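Long-range contact in AP endonuclease, family 2 (Brucella melitensis biovar Abortus, PDB 3NGF), which probably interconverts hydroxypyruvate and tartronate semialdehyde as a manganese-binding TIM-barrel enzyme of the hyi family: residues L148-N153 and A181-L186. Sequence-based numbering, arbitrary orientation.
Sequences LVEPLN and AVQLDL. With MN (manganese (II) ion), chain C.
V149 and Q183 join two neighbouring strands of a TIM barrel, 146-149 and 180-185, whose ends illustrate how parallel strands deliver metal ligands. The tight part is the ladder: V149 N donates to A181 O at 3.1 Å, and Q183 N to V149 O at 2.8 Å, nearly straight though the donor stands above the carbonyl plane. L148 and A181 lie on the inner face, L148 CD2 3.7 Å from A181 CB, with L148 CD1 against Q183 CB. V149 and V182 face outward, toward helix 165-175, which completes this beta-alpha-beta unit.

The ladder ends with the V149-V182 pair, but the backbones come closest at E150 and Q183. Here E150, its CG anti to the backbone N (chi1 -169°) and its chain extended, lays its carboxylate over the Q183 amide, the planes 23° apart. Q183 NE2 lies 3.3 Å from E150 OE1 at a poor angle; its hydrogen bond goes to OE1 of Q211, itself a manganese ligand, so Q183 acts from the second shell. Past E150 the two segments part, and a water replaces direct bonds, donating to P151 O and Q183 O and accepting from D185 N.

E150 OE2 and D185 OD2 each bind manganese at 2.2 Å, with Q211, E247 and two waters around the same ion. Sharing it brings these two oxygens within 3.3 Å, their carboxylate planes 17° apart. The water positions are ones a substrate could take up, as inferred for metal-dependent isomerases, beside the predicted proton donor/acceptors E150 and E247.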
loop_
_atom_site.group_PDB
_atom_site.type_symbol
_atom_site.label_atom_id
_atom_site.label_comp_id
_atom_site.label_asym_id
_atom_site.label_seq_id
_atom_site.Cartn_x
_atom_site.Cartn_y
_atom_site.Cartn_z
ATOM N N LEU A 148 7.756 2.576 -0.759
ATOM C CA LEU A 148 6.870 2.928 -1.855
ATOM C C LEU A 148 6.193 4.259 -1.684
ATOM O O LEU A 148 5.893 4.696 -0.563
ATOM C CB LEU A 148 5.772 1.872 -2.031
ATOM C CG LEU A 148 6.205 0.430 -2.248
ATOM C CD1 LEU A 148 4.958 -0.478 -2.423
ATOM C CD2 LEU A 148 7.202 0.305 -3.411
ATOM N N VAL A 149 5.902 4.865 -2.836
ATOM C CA VAL A 149 5.025 6.029 -2.935
ATOM C C VAL A 149 3.731 5.546 -3.569
ATOM O O VAL A 149 3.763 4.829 -4.584
ATOM C CB VAL A 149 5.668 7.177 -3.791
ATOM C CG1 VAL A 149 6.225 6.677 -5.164
ATOM C CG2 VAL A 149 4.660 8.368 -4.000
ATOM N N GLU A 150 2.599 5.937 -2.977
ATOM C CA GLU A 150 1.271 5.538 -3.479
ATOM C C GLU A 150 0.452 6.735 -3.935
ATOM O O GLU A 150 -0.040 7.494 -3.095
ATOM C CB GLU A 150 0.448 4.831 -2.418
ATOM C CG GLU A 150 -0.819 4.178 -3.001
ATOM C CD GLU A 150 -1.839 3.692 -1.976
ATOM O OE1 GLU A 150 -1.692 3.858 -0.754
ATOM O OE2 GLU A 150 -2.825 3.109 -2.443
ATOM N N PRO A 151 0.280 6.891 -5.250
ATOM C CA PRO A 151 -0.692 7.905 -5.717
ATOM C C PRO A 151 -2.093 7.587 -5.201
ATOM O O PRO A 151 -2.531 6.437 -5.261
ATOM C CB PRO A 151 -0.621 7.778 -7.245
ATOM C CG PRO A 151 0.725 7.186 -7.506
ATOM C CD PRO A 151 0.988 6.259 -6.370
ATOM N N LEU A 152 -2.786 8.615 -4.717
ATOM C CA LEU A 152 -4.149 8.475 -4.232
ATOM C C LEU A 152 -5.102 9.110 -5.265
ATOM O O LEU A 152 -4.787 9.118 -6.473
ATOM C CB LEU A 152 -4.252 9.023 -2.817
ATOM C CG LEU A 152 -3.283 8.359 -1.809
ATOM C CD1 LEU A 152 -3.492 8.927 -0.413
ATOM C CD2 LEU A 152 -3.414 6.806 -1.801
ATOM N N ASN A 153 -6.288 9.524 -4.861
ATOM C CA ASN A 153 -7.158 10.263 -5.767
ATOM C C ASN A 153 -7.720 11.472 -5.033
ATOM O O ASN A 153 -7.762 11.491 -3.799
ATOM C CB ASN A 153 -8.247 9.347 -6.337
ATOM C CG ASN A 153 -9.382 9.105 -5.367
ATOM O OD1 ASN A 153 -10.242 9.982 -5.155
ATOM N ND2 ASN A 153 -9.425 7.902 -4.792
ATOM N N ALA A 181 9.948 2.328 -5.228
ATOM C CA ALA A 181 9.020 2.095 -6.338
ATOM C C ALA A 181 7.645 2.651 -6.045
ATOM O O ALA A 181 7.423 3.288 -5.027
ATOM C CB ALA A 181 8.937 0.610 -6.695
ATOM N N VAL A 182 6.735 2.422 -6.974
ATOM C CA VAL A 182 5.360 2.882 -6.885
ATOM C C VAL A 182 4.465 1.761 -6.346
ATOM O O VAL A 182 4.660 0.569 -6.658
ATOM C CB VAL A 182 4.854 3.309 -8.267
ATOM C CG1 VAL A 182 3.346 3.761 -8.217
ATOM C CG2 VAL A 182 5.737 4.455 -8.819
ATOM N N GLN A 183 3.523 2.147 -5.487
ATOM C CA GLN A 183 2.440 1.285 -5.049
ATOM C C GLN A 183 1.235 1.613 -5.947
ATOM O O GLN A 183 0.678 2.706 -5.869
ATOM C CB GLN A 183 2.133 1.568 -3.585
ATOM C CG GLN A 183 0.999 0.742 -2.965
ATOM C CD GLN A 183 0.929 0.910 -1.474
ATOM O OE1 GLN A 183 1.943 1.073 -0.808
ATOM N NE2 GLN A 183 -0.277 0.846 -0.922
ATOM N N LEU A 184 0.883 0.677 -6.820
ATOM C CA LEU A 184 -0.164 0.866 -7.838
ATOM C C LEU A 184 -1.508 0.327 -7.324
ATOM O O LEU A 184 -1.776 -0.886 -7.398
ATOM C CB LEU A 184 0.266 0.129 -9.112
ATOM C CG LEU A 184 -0.686 0.084 -10.308
ATOM C CD1 LEU A 184 -1.146 1.489 -10.688
ATOM C CD2 LEU A 184 -0.061 -0.666 -11.513
ATOM N N ASP A 185 -2.314 1.214 -6.755
ATOM C CA ASP A 185 -3.680 0.897 -6.321
ATOM C C ASP A 185 -4.598 1.212 -7.519
ATOM O O ASP A 185 -4.725 2.388 -7.966
ATOM C CB ASP A 185 -3.993 1.704 -5.056
ATOM C CG ASP A 185 -5.383 1.449 -4.484
ATOM O OD1 ASP A 185 -6.298 1.177 -5.261
ATOM O OD2 ASP A 185 -5.592 1.570 -3.251
ATOM N N LEU A 186 -5.179 0.156 -8.084
ATOM C CA LEU A 186 -5.878 0.299 -9.367
ATOM C C LEU A 186 -7.182 1.063 -9.202
ATOM O O LEU A 186 -7.730 1.648 -10.161
ATOM C CB LEU A 186 -6.092 -1.075 -10.016
ATOM C CG LEU A 186 -4.814 -1.736 -10.514
ATOM C CD1 LEU A 186 -5.093 -3.176 -10.920
ATOM C CD2 LEU A 186 -4.183 -0.931 -11.680
HETATM MN MN MN C . -4.358 1.961 -1.452
HETATM O O HOH W 1 -2.960 2.235 0.563
HETATM O O HOH W 2 -1.753 4.088 -6.403
HETATM O O HOH W 3 -5.511 3.721 -0.605
#